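Local coordinates for protein beta-1,4-exocellulase (PDB 4B4H) that probably hydrolyses beta-1,4-glycosidic bonds of cellulose as an exo-acting cellobiohydrolase, of which this chain is the family 6 catalytic domain, at residues Gly162-Leu174 / Glu207-Val219. Numbering follows the deposited sequence.
Sequences GYVNGVGYALRKL and EAANASGSTVDYV
R172 reaches past G213 to grip the carbonyl of S212 side-on, a clear case of a helix holding a tight turn through one backbone oxygen. R172 NE and NH2 both donate to S212 O; the NE bond, 2.8 Å long and 160° at the hydrogen, is the straighter of the two. The oxygen lies almost in the guanidinium plane; the chain runs extended through CD and then bends at chi3 (60°), which brings the NE/NH2 edge to it. S212 returns the grip: its OG donates to N165 O over 2.6 Å, in the carbonyl plane on a lone pair. That carbonyl already accepts the helical bond from Y169 N, so the hydroxyl adds to the helix without breaking its ladder. A water accepts from S212 N and donates to N165 OD1, tying the same residue pair a second time. The turn, type I' from A211 to S214, follows helix 198-209 and leads toward strand 221-224. In the distorted beta/alpha barrel characteristic of family 6, helix 162-175, between strands 127-133 and 180-185, thus packs against the end of the next long helix and the loop after it. At G168 the backbones come close, G168 CA lying 3.5 Å from A211 O in a CH...O contact. On one side of this glycine, V164 sets CG1 against E207 CG (3.7 Å) and A211 CB, its side chain nearly perpendicular to the glutamate. On the other, L171 CD1 bridges A209 CA and V219 CG2, while CD2 lies against Y218 O and V219 CG2; its CB meets S214 OG, which donates to A209 O from above the carbonyl plane. Y218 lays one ring face over the backbone of R172, CD2 standing 4.0 Å from R172 CA. I184 of strand 180-185 touches both L171 and V219.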
# COMPACT_ATOMS: atom_id res chain seq x y z
N GLY A 162 18.39 9.58 -2.21
CA GLY A 162 18.19 8.84 -0.95
C GLY A 162 17.16 7.74 -1.11
O GLY A 162 17.38 6.63 -0.64
N TYR A 163 16.02 8.08 -1.71
CA TYR A 163 15.00 7.08 -2.06
C TYR A 163 15.49 6.04 -3.05
O TYR A 163 15.35 4.85 -2.81
CB TYR A 163 13.75 7.74 -2.64
CG TYR A 163 12.80 8.40 -1.66
CD1 TYR A 163 13.17 8.69 -0.33
CD2 TYR A 163 11.53 8.76 -2.08
CE1 TYR A 163 12.27 9.31 0.53
CE2 TYR A 163 10.63 9.37 -1.23
CZ TYR A 163 11.01 9.65 0.08
OH TYR A 163 10.11 10.25 0.92
N VAL A 164 16.07 6.49 -4.16
CA VAL A 164 16.51 5.56 -5.21
C VAL A 164 17.56 4.60 -4.66
O VAL A 164 17.46 3.37 -4.81
CB VAL A 164 17.01 6.34 -6.47
CG1 VAL A 164 17.66 5.40 -7.47
CG2 VAL A 164 15.88 7.12 -7.11
N ASN A 165 18.58 5.14 -4.00
CA ASN A 165 19.67 4.33 -3.46
C ASN A 165 19.27 3.48 -2.25
O ASN A 165 19.77 2.37 -2.09
CB ASN A 165 20.87 5.20 -3.11
CG ASN A 165 21.60 5.71 -4.34
OD1 ASN A 165 21.55 5.11 -5.41
ND2 ASN A 165 22.31 6.82 -4.18
N GLY A 166 18.39 4.03 -1.40
CA GLY A 166 17.85 3.28 -0.26
C GLY A 166 17.11 2.05 -0.75
O GLY A 166 17.43 0.94 -0.34
N VAL A 167 16.14 2.27 -1.63
CA VAL A 167 15.36 1.19 -2.24
C VAL A 167 16.25 0.15 -2.92
O VAL A 167 16.05 -1.05 -2.72
CB VAL A 167 14.30 1.74 -3.22
CG1 VAL A 167 13.72 0.62 -4.07
CG2 VAL A 167 13.20 2.47 -2.46
N GLY A 168 17.23 0.61 -3.71
CA GLY A 168 18.19 -0.29 -4.35
C GLY A 168 18.85 -1.21 -3.36
O GLY A 168 18.91 -2.43 -3.57
N TYR A 169 19.34 -0.61 -2.28
CA TYR A 169 20.00 -1.33 -1.21
C TYR A 169 19.15 -2.47 -0.63
O TYR A 169 19.65 -3.60 -0.46
CB TYR A 169 20.49 -0.33 -0.14
CG TYR A 169 21.42 -0.98 0.86
CD1 TYR A 169 22.72 -1.35 0.48
CD2 TYR A 169 21.01 -1.26 2.16
CE1 TYR A 169 23.58 -1.97 1.35
CE2 TYR A 169 21.87 -1.88 3.06
CZ TYR A 169 23.16 -2.23 2.64
OH TYR A 169 24.07 -2.85 3.48
N ALA A 170 17.86 -2.18 -0.39
CA ALA A 170 16.93 -3.13 0.22
C ALA A 170 16.71 -4.27 -0.76
O ALA A 170 16.72 -5.43 -0.38
CB ALA A 170 15.61 -2.48 0.60
N LEU A 171 16.55 -3.91 -2.03
CA LEU A 171 16.33 -4.93 -3.04
C LEU A 171 17.50 -5.88 -3.06
O LEU A 171 17.31 -7.09 -3.09
CB LEU A 171 16.13 -4.30 -4.40
CG LEU A 171 14.76 -3.66 -4.56
CD1 LEU A 171 14.76 -2.82 -5.82
CD2 LEU A 171 13.69 -4.75 -4.65
N ARG A 172 18.72 -5.36 -3.04
CA ARG A 172 19.87 -6.25 -3.09
C ARG A 172 20.01 -7.10 -1.82
O ARG A 172 20.27 -8.31 -1.90
CB ARG A 172 21.17 -5.49 -3.33
CG ARG A 172 22.40 -6.39 -3.19
CD ARG A 172 23.65 -5.82 -3.84
NE ARG A 172 24.03 -4.52 -3.27
CZ ARG A 172 24.74 -4.34 -2.16
NH1 ARG A 172 25.21 -5.37 -1.44
NH2 ARG A 172 24.99 -3.07 -1.78
N LYS A 173 19.93 -6.46 -0.67
CA LYS A 173 20.17 -7.14 0.60
C LYS A 173 19.14 -8.22 0.86
O LYS A 173 19.48 -9.34 1.28
CB LYS A 173 20.20 -6.14 1.76
CG LYS A 173 21.45 -5.25 1.89
CD LYS A 173 22.78 -6.00 1.96
CE LYS A 173 22.97 -6.78 3.25
NZ LYS A 173 24.37 -7.28 3.37
N LEU A 174 17.88 -7.90 0.61
CA LEU A 174 16.81 -8.85 0.84
C LEU A 174 16.71 -9.79 -0.35
O LEU A 174 16.46 -10.97 -0.19
CB LEU A 174 15.49 -8.13 1.11
CG LEU A 174 15.48 -7.09 2.25
CD1 LEU A 174 14.06 -6.63 2.54
CD2 LEU A 174 16.15 -7.62 3.51
N GLU A 207 15.20 2.68 -12.40
CA GLU A 207 16.37 3.33 -11.80
C GLU A 207 16.69 2.70 -10.44
O GLU A 207 17.83 2.30 -10.21
CB GLU A 207 16.14 4.84 -11.68
CG GLU A 207 17.34 5.63 -11.14
CD GLU A 207 17.05 7.12 -10.97
OE1 GLU A 207 15.89 7.54 -11.17
OE2 GLU A 207 17.99 7.88 -10.64
N ALA A 208 15.68 2.60 -9.57
CA ALA A 208 15.85 2.06 -8.20
C ALA A 208 16.33 0.62 -8.20
O ALA A 208 17.23 0.25 -7.45
CB ALA A 208 14.55 2.17 -7.41
N ALA A 209 15.71 -0.19 -9.04
CA ALA A 209 16.05 -1.60 -9.19
C ALA A 209 17.48 -1.84 -9.66
O ALA A 209 18.03 -2.91 -9.45
CB ALA A 209 15.09 -2.25 -10.15
N ASN A 210 18.06 -0.85 -10.33
CA ASN A 210 19.45 -0.96 -10.77
C ASN A 210 20.44 -0.16 -9.91
O ASN A 210 21.64 -0.17 -10.20
CB ASN A 210 19.56 -0.54 -12.23
CG ASN A 210 18.96 -1.57 -13.15
OD1 ASN A 210 19.63 -2.53 -13.52
ND2 ASN A 210 17.68 -1.40 -13.48
N ALA A 211 19.93 0.48 -8.86
CA ALA A 211 20.76 1.29 -7.95
C ALA A 211 21.41 0.44 -6.85
O ALA A 211 20.93 -0.63 -6.52
CB ALA A 211 19.90 2.39 -7.32
N SER A 212 22.50 0.95 -6.25
CA SER A 212 23.13 0.33 -5.07
C SER A 212 23.53 -1.13 -5.25
O SER A 212 23.59 -1.89 -4.26
CB SER A 212 22.22 0.45 -3.84
OG SER A 212 21.85 1.79 -3.61
N GLY A 213 23.79 -1.53 -6.49
CA GLY A 213 24.20 -2.90 -6.78
C GLY A 213 23.07 -3.83 -7.16
O GLY A 213 23.31 -4.97 -7.52
N SER A 214 21.83 -3.35 -7.06
CA SER A 214 20.66 -4.16 -7.42
C SER A 214 20.54 -4.38 -8.94
O SER A 214 21.16 -3.67 -9.75
CB SER A 214 19.40 -3.54 -6.83
OG SER A 214 18.23 -4.31 -7.10
N THR A 215 19.80 -5.43 -9.32
CA THR A 215 19.38 -5.64 -10.71
C THR A 215 17.89 -5.94 -10.67
O THR A 215 17.34 -6.16 -9.59
CB THR A 215 20.10 -6.80 -11.44
OG1 THR A 215 19.62 -8.05 -10.94
CG2 THR A 215 21.62 -6.72 -11.30
N VAL A 216 17.24 -5.93 -11.83
CA VAL A 216 15.82 -6.34 -11.94
C VAL A 216 15.59 -7.75 -11.42
O VAL A 216 14.48 -8.10 -11.04
CB VAL A 216 15.27 -6.18 -13.38
CG1 VAL A 216 15.38 -4.73 -13.85
CG2 VAL A 216 15.93 -7.15 -14.37
N ASP A 217 16.64 -8.56 -11.41
CA ASP A 217 16.57 -9.93 -10.89
C ASP A 217 16.33 -10.02 -9.37
O ASP A 217 16.11 -11.11 -8.83
CB ASP A 217 17.83 -10.69 -11.31
CG ASP A 217 17.83 -11.03 -12.82
OD1 ASP A 217 16.85 -11.61 -13.30
OD2 ASP A 217 18.82 -10.71 -13.52
N TYR A 218 16.37 -8.87 -8.68
CA TYR A 218 15.99 -8.81 -7.26
C TYR A 218 14.56 -8.30 -7.04
O TYR A 218 14.12 -8.14 -5.90
CB TYR A 218 16.98 -7.96 -6.46
CG TYR A 218 18.39 -8.48 -6.52
CD1 TYR A 218 18.69 -9.82 -6.25
CD2 TYR A 218 19.43 -7.63 -6.86
CE1 TYR A 218 20.00 -10.28 -6.32
CE2 TYR A 218 20.74 -8.07 -6.93
CZ TYR A 218 21.02 -9.40 -6.66
OH TYR A 218 22.32 -9.83 -6.75
N VAL A 219 13.83 -8.05 -8.13
CA VAL A 219 12.44 -7.62 -8.02
C VAL A 219 11.52 -8.72 -8.51
O VAL A 219 11.60 -9.14 -9.67
CB VAL A 219 12.17 -6.32 -8.82
CG1 VAL A 219 10.72 -5.87 -8.64
CG2 VAL A 219 13.11 -5.23 -8.33
O HOH W 1 23.11 3.38 -6.86